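Local coordinates for protein mandelate racemase/muconate lactonizing enzyme/Enolase superfamily (Rhodobacter sphaeroides, PDB 2HZG) that belongs to the enolase superfamily, pairing an N-terminal capping domain with a TIM-barrel-like domain that binds a sodium ion, at residues A[303-306]-A[310-313]; A[285-290]-A[316-321]; A[109-114]-A[124-129]; A[84-89]-A[101-106]. One frame throughout, in Å; residues are numbered along the deposited sequence. Where two conformers were deposited one is given.

Contact 1 of 4, residues A[303-306]-A[310-313]; sequences NHTF and LALS
Thr305 and Leu312 bring their backbones together, CA to CA 5.7 Å, where the loop 303-306 leaves a barrel strand and passes the first turn of the helix it leads into. Thr305 makes the main side-chain contact. Its methyl lies anti to the backbone N (OG1 chi1 -55°), which sets Thr305 CG2 on the helix backbone, 3.6 Å from Leu312 CA and nearly as close to Leu312 N. The two side chains cross at about a right angle. Leu312 answers with CB against the same methyl and sends Leu312 CD1 toward the base of the loop, 3.6 Å from Asn303 ND2. That amide nitrogen, Asn303 ND2, is turned to Thr305 OG1, in a hydrogen bond of 2.9 Å lying close to the amide plane (N-H...O 154°). The other end of the amide looks elsewhere: Asn303 OD1 accepts from Glu329 N, and Glu329 OE1 takes the N-H of Thr305. Strands 300-303 and 327-331 are the seventh and eighth of the parallel barrel, and Asn303 spans the two where the barrel closes. A water rests between loop and helix, 2.7 Å from His304 O and 3.0 Å from Thr305 OG1, with a weak, long approach to Ala311 O; it cannot serve every acceptor within its reach. His304 bonds through ND1 to Asp277 and packs on Glu254, a sodium ligand; a bound sodium ion lies about 10 Å from the side chain of Thr305.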
loop_
_atom_site.group_PDB
_atom_site.type_symbol
_atom_site.label_atom_id
_atom_site.label_comp_id
_atom_site.label_asym_id
_atom_site.label_seq_id
_atom_site.Cartn_x
_atom_site.Cartn_y
_atom_site.Cartn_z
ATOM N N ASN A 303 -5.108 16.086 -12.540
ATOM C CA ASN A 303 -4.334 14.880 -12.783
ATOM C C ASN A 303 -2.928 14.992 -12.186
ATOM O O ASN A 303 -2.364 16.100 -12.090
ATOM C CB ASN A 303 -4.222 14.598 -14.283
ATOM C CG ASN A 303 -3.472 15.684 -15.020
ATOM O OD1 ASN A 303 -3.762 16.864 -14.860
ATOM N ND2 ASN A 303 -2.488 15.297 -15.805
ATOM N N HIS A 304 -2.385 13.852 -11.762
ATOM C CA HIS A 304 -0.948 13.708 -11.639
ATOM C C HIS A 304 -0.460 12.912 -12.844
ATOM O O HIS A 304 -0.858 11.764 -13.027
ATOM C CB HIS A 304 -0.510 12.979 -10.355
ATOM C CG HIS A 304 0.947 12.640 -10.359
ATOM N ND1 HIS A 304 1.433 11.442 -10.834
ATOM C CD2 HIS A 304 2.032 13.379 -10.027
ATOM C CE1 HIS A 304 2.752 11.444 -10.773
ATOM N NE2 HIS A 304 3.140 12.608 -10.283
ATOM N N THR A 305 0.381 13.536 -13.673
ATOM C CA THR A 305 1.007 12.854 -14.805
ATOM C C THR A 305 2.431 13.344 -14.981
ATOM O O THR A 305 2.640 14.533 -15.145
ATOM C CB THR A 305 0.281 13.141 -16.146
ATOM O OG1 THR A 305 -1.100 12.807 -16.019
ATOM C CG2 THR A 305 0.906 12.318 -17.284
ATOM N N PHE A 306 3.394 12.427 -14.984
ATOM C CA PHE A 306 4.776 12.818 -15.251
ATOM C C PHE A 306 5.381 11.992 -16.409
ATOM O O PHE A 306 6.595 12.022 -16.648
ATOM C CB PHE A 306 5.632 12.697 -13.959
ATOM C CG PHE A 306 6.791 13.675 -13.898
ATOM C CD1 PHE A 306 6.558 15.056 -13.820
ATOM C CD2 PHE A 306 8.109 13.218 -13.901
ATOM C CE1 PHE A 306 7.610 15.950 -13.736
ATOM C CE2 PHE A 306 9.190 14.123 -13.845
ATOM C CZ PHE A 306 8.928 15.491 -13.770
ATOM N N LEU A 310 -0.139 8.392 -23.128
ATOM C CA LEU A 310 -1.146 7.379 -22.766
ATOM C C LEU A 310 -1.600 7.575 -21.302
ATOM O O LEU A 310 -2.792 7.586 -21.008
ATOM C CB LEU A 310 -0.626 5.959 -23.001
ATOM C CG LEU A 310 -1.601 4.810 -22.662
ATOM C CD1 LEU A 310 -2.844 4.840 -23.589
ATOM C CD2 LEU A 310 -0.876 3.450 -22.702
ATOM N N ALA A 311 -0.624 7.730 -20.407
ATOM C CA ALA A 311 -0.865 8.085 -18.992
ATOM C C ALA A 311 -1.581 9.422 -18.875
ATOM O O ALA A 311 -2.513 9.551 -18.083
ATOM C CB ALA A 311 0.465 8.110 -18.213
ATOM N N LEU A 312 -1.144 10.411 -19.664
ATOM C CA LEU A 312 -1.793 11.733 -19.663
ATOM C C LEU A 312 -3.263 11.631 -20.030
ATOM O O LEU A 312 -4.120 12.144 -19.325
ATOM C CB LEU A 312 -1.091 12.727 -20.606
ATOM C CG LEU A 312 -1.677 14.152 -20.715
ATOM C CD1 LEU A 312 -1.810 14.881 -19.335
ATOM C CD2 LEU A 312 -0.813 14.971 -21.696
ATOM N N SER A 313 -3.543 10.969 -21.154
ATOM C CA SER A 313 -4.903 10.796 -21.600
ATOM C C SER A 313 -5.719 10.149 -20.491
ATOM O O SER A 313 -6.798 10.631 -20.164
ATOM C CB SER A 313 -4.950 9.930 -22.865
ATOM O OG SER A 313 -6.283 9.483 -23.033
HETATM O O HOH W 1 -0.901 9.985 -15.029
#

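Contact 2 of 4, residues A[285-290]-A[316-321]; sequences GPAKRV and LQPFAG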
loop_
_atom_site.group_PDB
_atom_site.type_symbol
_atom_site.label_atom_id
_atom_site.label_comp_id
_atom_site.label_asym_id
_atom_site.label_seq_id
_atom_site.Cartn_x
_atom_site.Cartn_y
_atom_site.Cartn_z
ATOM N N GLY A 285 -11.938 4.353 -12.954
ATOM C CA GLY A 285 -13.051 4.216 -12.017
ATOM C C GLY A 285 -12.821 4.916 -10.688
ATOM O O GLY A 285 -13.600 5.797 -10.321
ATOM N N PRO A 286 -11.792 4.483 -9.924
ATOM C CA PRO A 286 -11.496 5.123 -8.626
ATOM C C PRO A 286 -11.190 6.608 -8.777
ATOM O O PRO A 286 -11.606 7.396 -7.941
ATOM C CB PRO A 286 -10.266 4.357 -8.122
ATOM C CG PRO A 286 -10.380 3.024 -8.804
ATOM C CD PRO A 286 -10.899 3.338 -10.170
ATOM N N ALA A 287 -10.488 6.979 -9.851
ATOM C CA ALA A 287 -10.174 8.372 -10.109
ATOM C C ALA A 287 -11.429 9.227 -10.312
ATOM O O ALA A 287 -11.539 10.309 -9.759
ATOM C CB ALA A 287 -9.252 8.466 -11.321
ATOM N N LYS A 288 -12.370 8.731 -11.121
ATOM C CA LYS A 288 -13.661 9.377 -11.315
ATOM C C LYS A 288 -14.439 9.457 -9.987
ATOM O O LYS A 288 -15.111 10.454 -9.701
ATOM C CB LYS A 288 -14.467 8.587 -12.365
ATOM C CG LYS A 288 -15.891 9.059 -12.590
ATOM C CD LYS A 288 -15.978 10.461 -13.195
ATOM C CE LYS A 288 -17.428 10.762 -13.692
ATOM N NZ LYS A 288 -18.440 10.476 -12.624
ATOM N N ARG A 289 -14.350 8.398 -9.194
ATOM C CA ARG A 289 -14.954 8.396 -7.866
ATOM C C ARG A 289 -14.364 9.539 -7.018
ATOM O O ARG A 289 -15.109 10.264 -6.371
ATOM C CB ARG A 289 -14.766 7.032 -7.204
ATOM C CG ARG A 289 -15.593 6.841 -5.972
ATOM C CD ARG A 289 -15.347 5.484 -5.371
ATOM N NE ARG A 289 -15.980 5.396 -4.051
ATOM C CZ ARG A 289 -15.706 4.457 -3.161
ATOM N NH1 ARG A 289 -14.801 3.516 -3.444
ATOM N NH2 ARG A 289 -16.333 4.472 -1.994
ATOM N N VAL A 290 -13.043 9.737 -7.080
ATOM C CA VAL A 290 -12.404 10.893 -6.401
ATOM C C VAL A 290 -12.908 12.237 -6.937
ATOM O O VAL A 290 -13.251 13.147 -6.157
ATOM C CB VAL A 290 -10.841 10.849 -6.484
ATOM C CG1 VAL A 290 -10.210 12.096 -5.790
ATOM C CG2 VAL A 290 -10.315 9.578 -5.874
ATOM N N LEU A 316 -6.471 12.451 -17.567
ATOM C CA LEU A 316 -7.401 13.537 -17.922
ATOM C C LEU A 316 -8.848 13.045 -17.941
ATOM O O LEU A 316 -9.763 13.811 -17.636
ATOM C CB LEU A 316 -7.046 14.146 -19.278
ATOM C CG LEU A 316 -5.719 14.909 -19.384
ATOM C CD1 LEU A 316 -5.485 15.450 -20.795
ATOM C CD2 LEU A 316 -5.733 16.037 -18.393
ATOM N N GLN A 317 -9.056 11.771 -18.298
ATOM C CA GLN A 317 -10.421 11.222 -18.407
ATOM C C GLN A 317 -11.312 11.542 -17.190
ATOM O O GLN A 317 -12.428 12.010 -17.367
ATOM C CB GLN A 317 -10.427 9.705 -18.674
ATOM C CG GLN A 317 -9.592 9.208 -19.872
ATOM C CD GLN A 317 -10.099 9.705 -21.223
ATOM O OE1 GLN A 317 -11.297 9.996 -21.396
ATOM N NE2 GLN A 317 -9.188 9.819 -22.179
ATOM N N PRO A 318 -10.823 11.316 -15.947
ATOM C CA PRO A 318 -11.727 11.472 -14.793
ATOM C C PRO A 318 -12.237 12.884 -14.502
ATOM O O PRO A 318 -13.152 13.042 -13.680
ATOM C CB PRO A 318 -10.866 10.992 -13.620
ATOM C CG PRO A 318 -9.785 10.146 -14.270
ATOM C CD PRO A 318 -9.484 10.885 -15.504
ATOM N N PHE A 319 -11.649 13.903 -15.123
ATOM C CA PHE A 319 -12.163 15.258 -14.939
ATOM C C PHE A 319 -12.420 15.976 -16.257
ATOM O O PHE A 319 -12.558 17.197 -16.282
ATOM C CB PHE A 319 -11.325 16.091 -13.919
ATOM C CG PHE A 319 -9.944 16.576 -14.407
ATOM C CD1 PHE A 319 -9.634 17.947 -14.379
ATOM C CD2 PHE A 319 -8.933 15.676 -14.782
ATOM C CE1 PHE A 319 -8.377 18.415 -14.746
ATOM C CE2 PHE A 319 -7.680 16.124 -15.173
ATOM C CZ PHE A 319 -7.386 17.513 -15.153
ATOM N N ALA A 320 -12.526 15.198 -17.343
ATOM C CA ALA A 320 -12.769 15.735 -18.684
ATOM C C ALA A 320 -14.021 16.617 -18.705
ATOM O O ALA A 320 -14.029 17.690 -19.295
ATOM C CB ALA A 320 -12.913 14.599 -19.699
ATOM N N GLY A 321 -15.082 16.155 -18.052
ATOM C CA GLY A 321 -16.360 16.857 -18.092
ATOM C C GLY A 321 -16.536 17.905 -17.021
ATOM O O GLY A 321 -17.596 18.518 -16.941
#
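The helical segment 285-290 and the turn 316-321 come so near at Lys288 and Pro318 that their CA atoms are 4.5 Å apart. Regular i to i+4 bonds such as Arg289 N to Gly285 O run through the first segment, while the second winds more tightly, with Phe319 N reaching back to Leu316 O. Pro318 carries the contact, presenting CB and CG of its ring to the helix. Pro318 CG presses on Ala287 CB at 3.4 Å, tighter than usual van der Waals contact, so two small apolar groups meet with little to spare. Beside it, Pro318 CB lies 3.7 Å from Lys288 N, packed on the helix backbone itself. No hydrogen bond crosses between the segments. Lys288 runs past the proline. With CG anti to the backbone N (chi1 175°) and the chain bent at chi2 and chi4, Lys288 CD passes 3.9 Å from Pro318 O before the ammonium group turns off to a salt bridge with Asp292. The same carbonyl oxygen is bonded by the hydroxyl of Tyr128, whose ring also takes a cation-pi contact from Lys288. Tyr301 of strand 300-303 packs on both Ala287 and Pro318, and Cys278 touches both from the short helix 278-281. Helix 284-297 follows the sixth barrel strand in the chain and leads to the seventh, and 316-321 follows the helical piece after the seventh; these are neighbouring helical elements of the outer layer of a TIM-type (beta/alpha) barrel, as in the enolase superfamily.

Contact 3 of 4, residues A[109-114]-A[124-129]; sequences ALWDLL and ALLGYS
Trp111 and Leu125 both hold CG anti to the carbonyl carbon (chi1 -67° and -65°), and from these positions the indole and the leucine chain lie alongside, pointing opposite ways. The six-membered ring of Trp111 does most of the touching. Leu125 CB comes in at its edge, near the ring plane, 3.7 Å from Trp111 CZ3. Leu126 approaches differently: Leu126 CD2 sits over one face, 3.9 Å from the centroid of the Trp111 six-membered ring and 21° off the normal, a CH-pi contact displaced toward the rim. One turn further on, Leu114 takes the far end of Leu125, Leu114 CB to Leu125 CD1 4.1 Å, so that Leu125 bridges two residues of helix 99-118. The chain leaves its short helix just beyond, in a Schellman motif with Gly127 at positive phi. Leu284 of helix 284-297 touches both Trp111 and Leu126, and Ile82 of helix 79-92 packs on Trp111 and Leu114. No hydrogen bond links the two segments; the indole N-H is spent on Glu107, one turn back, which would help set the rotation of the ring. Across these two segments cohesion is apolar: buried surface, dispersion and one CH-pi contact, with the tryptophan offering both an edge and a face to neighbouring leucines.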
loop_
_atom_site.group_PDB
_atom_site.type_symbol
_atom_site.label_atom_id
_atom_site.label_comp_id
_atom_site.label_asym_id
_atom_site.label_seq_id
_atom_site.Cartn_x
_atom_site.Cartn_y
_atom_site.Cartn_z
ATOM N N ALA A 109 -6.875 -0.035 -19.535
ATOM C CA ALA A 109 -6.865 -0.767 -20.818
ATOM C C ALA A 109 -8.252 -1.296 -21.174
ATOM O O ALA A 109 -8.584 -1.414 -22.352
ATOM C CB ALA A 109 -5.839 -1.929 -20.792
ATOM N N LEU A 110 -9.055 -1.610 -20.153
ATOM C CA LEU A 110 -10.454 -2.009 -20.345
ATOM C C LEU A 110 -11.329 -0.876 -20.868
ATOM O O LEU A 110 -12.144 -1.089 -21.776
ATOM C CB LEU A 110 -11.056 -2.600 -19.050
ATOM C CG LEU A 110 -10.338 -3.820 -18.478
ATOM C CD1 LEU A 110 -11.159 -4.397 -17.317
ATOM C CD2 LEU A 110 -10.120 -4.842 -19.592
ATOM N N TRP A 111 -11.160 0.320 -20.311
ATOM C CA TRP A 111 -11.804 1.507 -20.851
ATOM C C TRP A 111 -11.380 1.806 -22.286
ATOM O O TRP A 111 -12.226 2.136 -23.113
ATOM C CB TRP A 111 -11.528 2.718 -19.978
ATOM C CG TRP A 111 -12.187 2.607 -18.623
ATOM C CD1 TRP A 111 -11.582 2.295 -17.454
ATOM C CD2 TRP A 111 -13.570 2.797 -18.331
ATOM N NE1 TRP A 111 -12.503 2.298 -16.432
ATOM C CE2 TRP A 111 -13.735 2.587 -16.947
ATOM C CE3 TRP A 111 -14.700 3.128 -19.110
ATOM C CZ2 TRP A 111 -14.976 2.697 -16.315
ATOM C CZ3 TRP A 111 -15.926 3.230 -18.488
ATOM C CH2 TRP A 111 -16.060 3.027 -17.101
ATOM N N ASP A 112 -10.076 1.690 -22.555
ATOM C CA ASP A 112 -9.540 1.838 -23.900
ATOM C C ASP A 112 -10.170 0.808 -24.862
ATOM O O ASP A 112 -10.666 1.184 -25.931
ATOM C CB ASP A 112 -8.007 1.729 -23.880
ATOM C CG ASP A 112 -7.367 2.189 -25.202
ATOM O OD1 ASP A 112 -7.812 3.222 -25.765
ATOM O OD2 ASP A 112 -6.422 1.523 -25.675
ATOM N N LEU A 113 -10.170 -0.471 -24.462
ATOM C CA LEU A 113 -10.734 -1.561 -25.268
ATOM C C LEU A 113 -12.224 -1.317 -25.544
ATOM O O LEU A 113 -12.658 -1.330 -26.684
ATOM C CB LEU A 113 -10.544 -2.921 -24.561
ATOM C CG LEU A 113 -10.800 -4.252 -25.302
ATOM C CD1 LEU A 113 -10.116 -5.413 -24.562
ATOM C CD2 LEU A 113 -12.285 -4.553 -25.535
ATOM N N LEU A 114 -13.009 -1.092 -24.501
ATOM C CA LEU A 114 -14.436 -0.866 -24.720
ATOM C C LEU A 114 -14.685 0.395 -25.552
ATOM O O LEU A 114 -15.573 0.399 -26.395
ATOM C CB LEU A 114 -15.237 -0.846 -23.402
ATOM C CG LEU A 114 -15.371 -2.228 -22.725
ATOM C CD1 LEU A 114 -16.162 -2.118 -21.414
ATOM C CD2 LEU A 114 -16.045 -3.252 -23.623
ATOM N N ALA A 124 -16.639 9.569 -22.252
ATOM C CA ALA A 124 -18.064 9.403 -22.558
ATOM C C ALA A 124 -18.568 8.154 -21.860
ATOM O O ALA A 124 -19.623 8.168 -21.266
ATOM C CB ALA A 124 -18.300 9.321 -24.076
ATOM N N LEU A 125 -17.782 7.083 -21.905
ATOM C CA LEU A 125 -18.125 5.851 -21.196
ATOM C C LEU A 125 -18.156 6.046 -19.679
ATOM O O LEU A 125 -18.939 5.397 -19.001
ATOM C CB LEU A 125 -17.205 4.706 -21.598
ATOM C CG LEU A 125 -17.252 4.186 -23.045
ATOM C CD1 LEU A 125 -16.196 3.092 -23.255
ATOM C CD2 LEU A 125 -18.643 3.669 -23.434
ATOM N N LEU A 126 -17.310 6.951 -19.168
ATOM C CA LEU A 126 -17.289 7.319 -17.750
ATOM C C LEU A 126 -18.480 8.153 -17.333
ATOM O O LEU A 126 -18.728 8.332 -16.142
ATOM C CB LEU A 126 -16.023 8.109 -17.404
ATOM C CG LEU A 126 -14.732 7.389 -17.050
ATOM C CD1 LEU A 126 -13.723 8.486 -16.651
ATOM C CD2 LEU A 126 -14.912 6.345 -15.912
ATOM N N GLY A 127 -19.201 8.698 -18.304
ATOM C CA GLY A 127 -20.436 9.388 -17.988
ATOM C C GLY A 127 -20.374 10.871 -18.217
ATOM O O GLY A 127 -21.332 11.575 -17.918
ATOM N N TYR A 128 -19.268 11.363 -18.771
ATOM C CA TYR A 128 -19.202 12.789 -19.077
ATOM C C TYR A 128 -19.843 13.077 -20.437
ATOM O O TYR A 128 -19.784 12.245 -21.339
ATOM C CB TYR A 128 -17.764 13.306 -19.019
ATOM C CG TYR A 128 -17.193 13.443 -17.609
ATOM C CD1 TYR A 128 -17.858 14.198 -16.626
ATOM C CD2 TYR A 128 -15.971 12.846 -17.272
ATOM C CE1 TYR A 128 -17.332 14.343 -15.344
ATOM C CE2 TYR A 128 -15.432 12.987 -15.975
ATOM C CZ TYR A 128 -16.114 13.742 -15.024
ATOM O OH TYR A 128 -15.593 13.875 -13.757
ATOM N N SER A 129 -20.457 14.249 -20.571
ATOM C CA SER A 129 -21.121 14.624 -21.823
ATOM C C SER A 129 -20.181 15.368 -22.768
ATOM O O SER A 129 -20.452 15.477 -23.969
ATOM C CB SER A 129 -22.384 15.461 -21.555
ATOM O OG SER A 129 -22.065 16.767 -21.101
#

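Contact 4 of 4, residues A[84-89]-A[101-106]; sequences RIAALV and HMLSGI
Ala86 and Val89 are the residues of 84-89 that meet Leu103, across two helices running in broadly opposing directions with Ala86 and Leu103 CA atoms 7.2 Å apart. At the start of the segment, the guanidinium group of Arg84 is held by a salt bridge from NE to Asp81 and a bond from NH1 to Gln74. Ile85 follows, its CB directed at helix 99-118, but its side chain rests on Ile5 and Gln74. Ala86 comes next, small enough that the helix backbone itself is touched: Leu103 CD2 lies 4.2 Å from Ala86 CB and 4.1 Å from Ala86 O, while CD1 faces Ala86 CA. Three residues on, Val89 meets the same two methyls, Val89 CG2 to Leu103 CD1 at 4.1 Å and CG1 near CD2. Leu103 carries CG anti to the backbone N (chi1 176°), which drives its forked end between Ala86 and Val89. The fit is easy rather than tight, with apolar side chains only, although one methyl also rests near Ala86 O. Farther round helix 99-118, Met102 packs on strand 27-35 and on helix 48-56, and His101 reaches Leu97 of the second subunit. Two helices joined by a short loop and laid against a three-stranded antiparallel sheet are characteristic of the alpha+beta capping domain at the N-terminus of enolase-superfamily proteins.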
loop_
_atom_site.group_PDB
_atom_site.type_symbol
_atom_site.label_atom_id
_atom_site.label_comp_id
_atom_site.label_asym_id
_atom_site.label_seq_id
_atom_site.Cartn_x
_atom_site.Cartn_y
_atom_site.Cartn_z
ATOM N N ARG A 84 -16.915 -4.472 -12.029
ATOM C CA ARG A 84 -17.040 -5.824 -11.503
ATOM C C ARG A 84 -15.674 -6.494 -11.392
ATOM O O ARG A 84 -15.340 -7.093 -10.362
ATOM C CB ARG A 84 -17.985 -6.657 -12.378
ATOM C CG ARG A 84 -18.384 -7.990 -11.776
ATOM C CD ARG A 84 -19.242 -8.832 -12.773
ATOM N NE ARG A 84 -18.564 -9.030 -14.057
ATOM C CZ ARG A 84 -17.542 -9.860 -14.236
ATOM N NH1 ARG A 84 -17.066 -10.581 -13.219
ATOM N NH2 ARG A 84 -16.991 -9.971 -15.436
ATOM N N ILE A 85 -14.893 -6.397 -12.461
ATOM C CA ILE A 85 -13.579 -6.998 -12.494
ATOM C C ILE A 85 -12.638 -6.366 -11.458
ATOM O O ILE A 85 -11.892 -7.080 -10.760
ATOM C CB ILE A 85 -12.973 -6.948 -13.929
ATOM C CG1 ILE A 85 -13.740 -7.923 -14.849
ATOM C CG2 ILE A 85 -11.460 -7.274 -13.901
ATOM C CD1 ILE A 85 -13.477 -7.738 -16.374
ATOM N N ALA A 86 -12.648 -5.033 -11.386
ATOM C CA ALA A 86 -11.849 -4.302 -10.382
ATOM C C ALA A 86 -12.201 -4.697 -8.933
ATOM O O ALA A 86 -11.313 -4.889 -8.106
ATOM C CB ALA A 86 -12.009 -2.789 -10.575
ATOM N N ALA A 87 -13.494 -4.810 -8.630
ATOM C CA ALA A 87 -13.943 -5.311 -7.310
ATOM C C ALA A 87 -13.466 -6.745 -7.034
ATOM O O ALA A 87 -13.096 -7.072 -5.909
ATOM C CB ALA A 87 -15.465 -5.209 -7.185
ATOM N N LEU A 88 -13.465 -7.587 -8.067
ATOM C CA LEU A 88 -12.981 -8.972 -7.952
ATOM C C LEU A 88 -11.489 -9.016 -7.593
ATOM O O LEU A 88 -11.081 -9.743 -6.695
ATOM C CB LEU A 88 -13.237 -9.762 -9.254
ATOM C CG LEU A 88 -13.219 -11.298 -9.175
ATOM C CD1 LEU A 88 -14.150 -11.868 -8.086
ATOM C CD2 LEU A 88 -13.618 -11.878 -10.532
ATOM N N VAL A 89 -10.682 -8.236 -8.306
ATOM C CA VAL A 89 -9.255 -8.086 -7.954
ATOM C C VAL A 89 -9.124 -7.587 -6.525
ATOM O O VAL A 89 -8.335 -8.128 -5.772
ATOM C CB VAL A 89 -8.514 -7.134 -8.924
ATOM C CG1 VAL A 89 -7.089 -6.810 -8.402
ATOM C CG2 VAL A 89 -8.482 -7.715 -10.349
ATOM N N HIS A 101 -1.629 -1.290 -8.121
ATOM C CA HIS A 101 -0.732 -0.722 -9.132
ATOM C C HIS A 101 -0.789 -1.539 -10.416
ATOM O O HIS A 101 -0.834 -0.974 -11.515
ATOM C CB HIS A 101 0.693 -0.654 -8.574
ATOM C CG HIS A 101 0.952 0.581 -7.768
ATOM N ND1 HIS A 101 2.223 0.990 -7.414
ATOM C CD2 HIS A 101 0.106 1.510 -7.271
ATOM C CE1 HIS A 101 2.142 2.117 -6.727
ATOM N NE2 HIS A 101 0.869 2.458 -6.634
ATOM N N MET A 102 -0.815 -2.864 -10.269
ATOM C CA MET A 102 -1.020 -3.778 -11.394
ATOM C C MET A 102 -2.420 -3.577 -11.992
ATOM O O MET A 102 -2.570 -3.448 -13.211
ATOM C CB MET A 102 -0.807 -5.242 -10.954
ATOM C CG MET A 102 -0.827 -6.262 -12.135
ATOM S SD MET A 102 0.453 -5.963 -13.391
ATOM C CE MET A 102 -0.485 -5.285 -14.742
ATOM N N LEU A 103 -3.434 -3.511 -11.135
ATOM C CA LEU A 103 -4.802 -3.250 -11.587
ATOM C C LEU A 103 -4.973 -1.950 -12.396
ATOM O O LEU A 103 -5.734 -1.913 -13.356
ATOM C CB LEU A 103 -5.762 -3.223 -10.406
ATOM C CG LEU A 103 -7.236 -2.874 -10.686
ATOM C CD1 LEU A 103 -7.909 -3.893 -11.666
ATOM C CD2 LEU A 103 -7.986 -2.825 -9.377
ATOM N N SER A 104 -4.302 -0.876 -11.978
ATOM C CA SER A 104 -4.439 0.420 -12.640
ATOM C C SER A 104 -4.333 0.336 -14.173
ATOM O O SER A 104 -5.213 0.831 -14.893
ATOM C CB SER A 104 -3.404 1.420 -12.097
ATOM O OG SER A 104 -3.668 1.745 -10.731
ATOM N N GLY A 105 -3.237 -0.254 -14.652
ATOM C CA GLY A 105 -2.964 -0.372 -16.088
ATOM C C GLY A 105 -3.984 -1.268 -16.791
ATOM O O GLY A 105 -4.395 -0.979 -17.908
ATOM N N ILE A 106 -4.394 -2.345 -16.113
ATOM C CA ILE A 106 -5.406 -3.275 -16.641
ATOM C C ILE A 106 -6.741 -2.576 -16.794
ATOM O O ILE A 106 -7.355 -2.649 -17.842
ATOM C CB ILE A 106 -5.572 -4.515 -15.727
ATOM C CG1 ILE A 106 -4.303 -5.367 -15.779
ATOM C CG2 ILE A 106 -6.855 -5.356 -16.103
ATOM C CD1 ILE A 106 -4.151 -6.312 -14.623
#

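In the fold
Contacts 1 and 2 belong to the barrel domain and are buried; contacts 3 and 4 are partly buried, in the capping region, and share helix 99-118. Contact 1, nested in the loop that contact 2 closes, alone uses water and side-chain hydrogen bonding, and lies nearest the chain's centre. The others are mainly apolar: a squeezed proline in contact 2, an indole among leucines in contact 3, looser aliphatic packing in contact 4. Neighbours touch: Phe319 of contact 2 packs on Asn303, and Leu110 of contact 3 meets Ile85 of contact 4. Tyr128 of contact 3 joins it to contact 2.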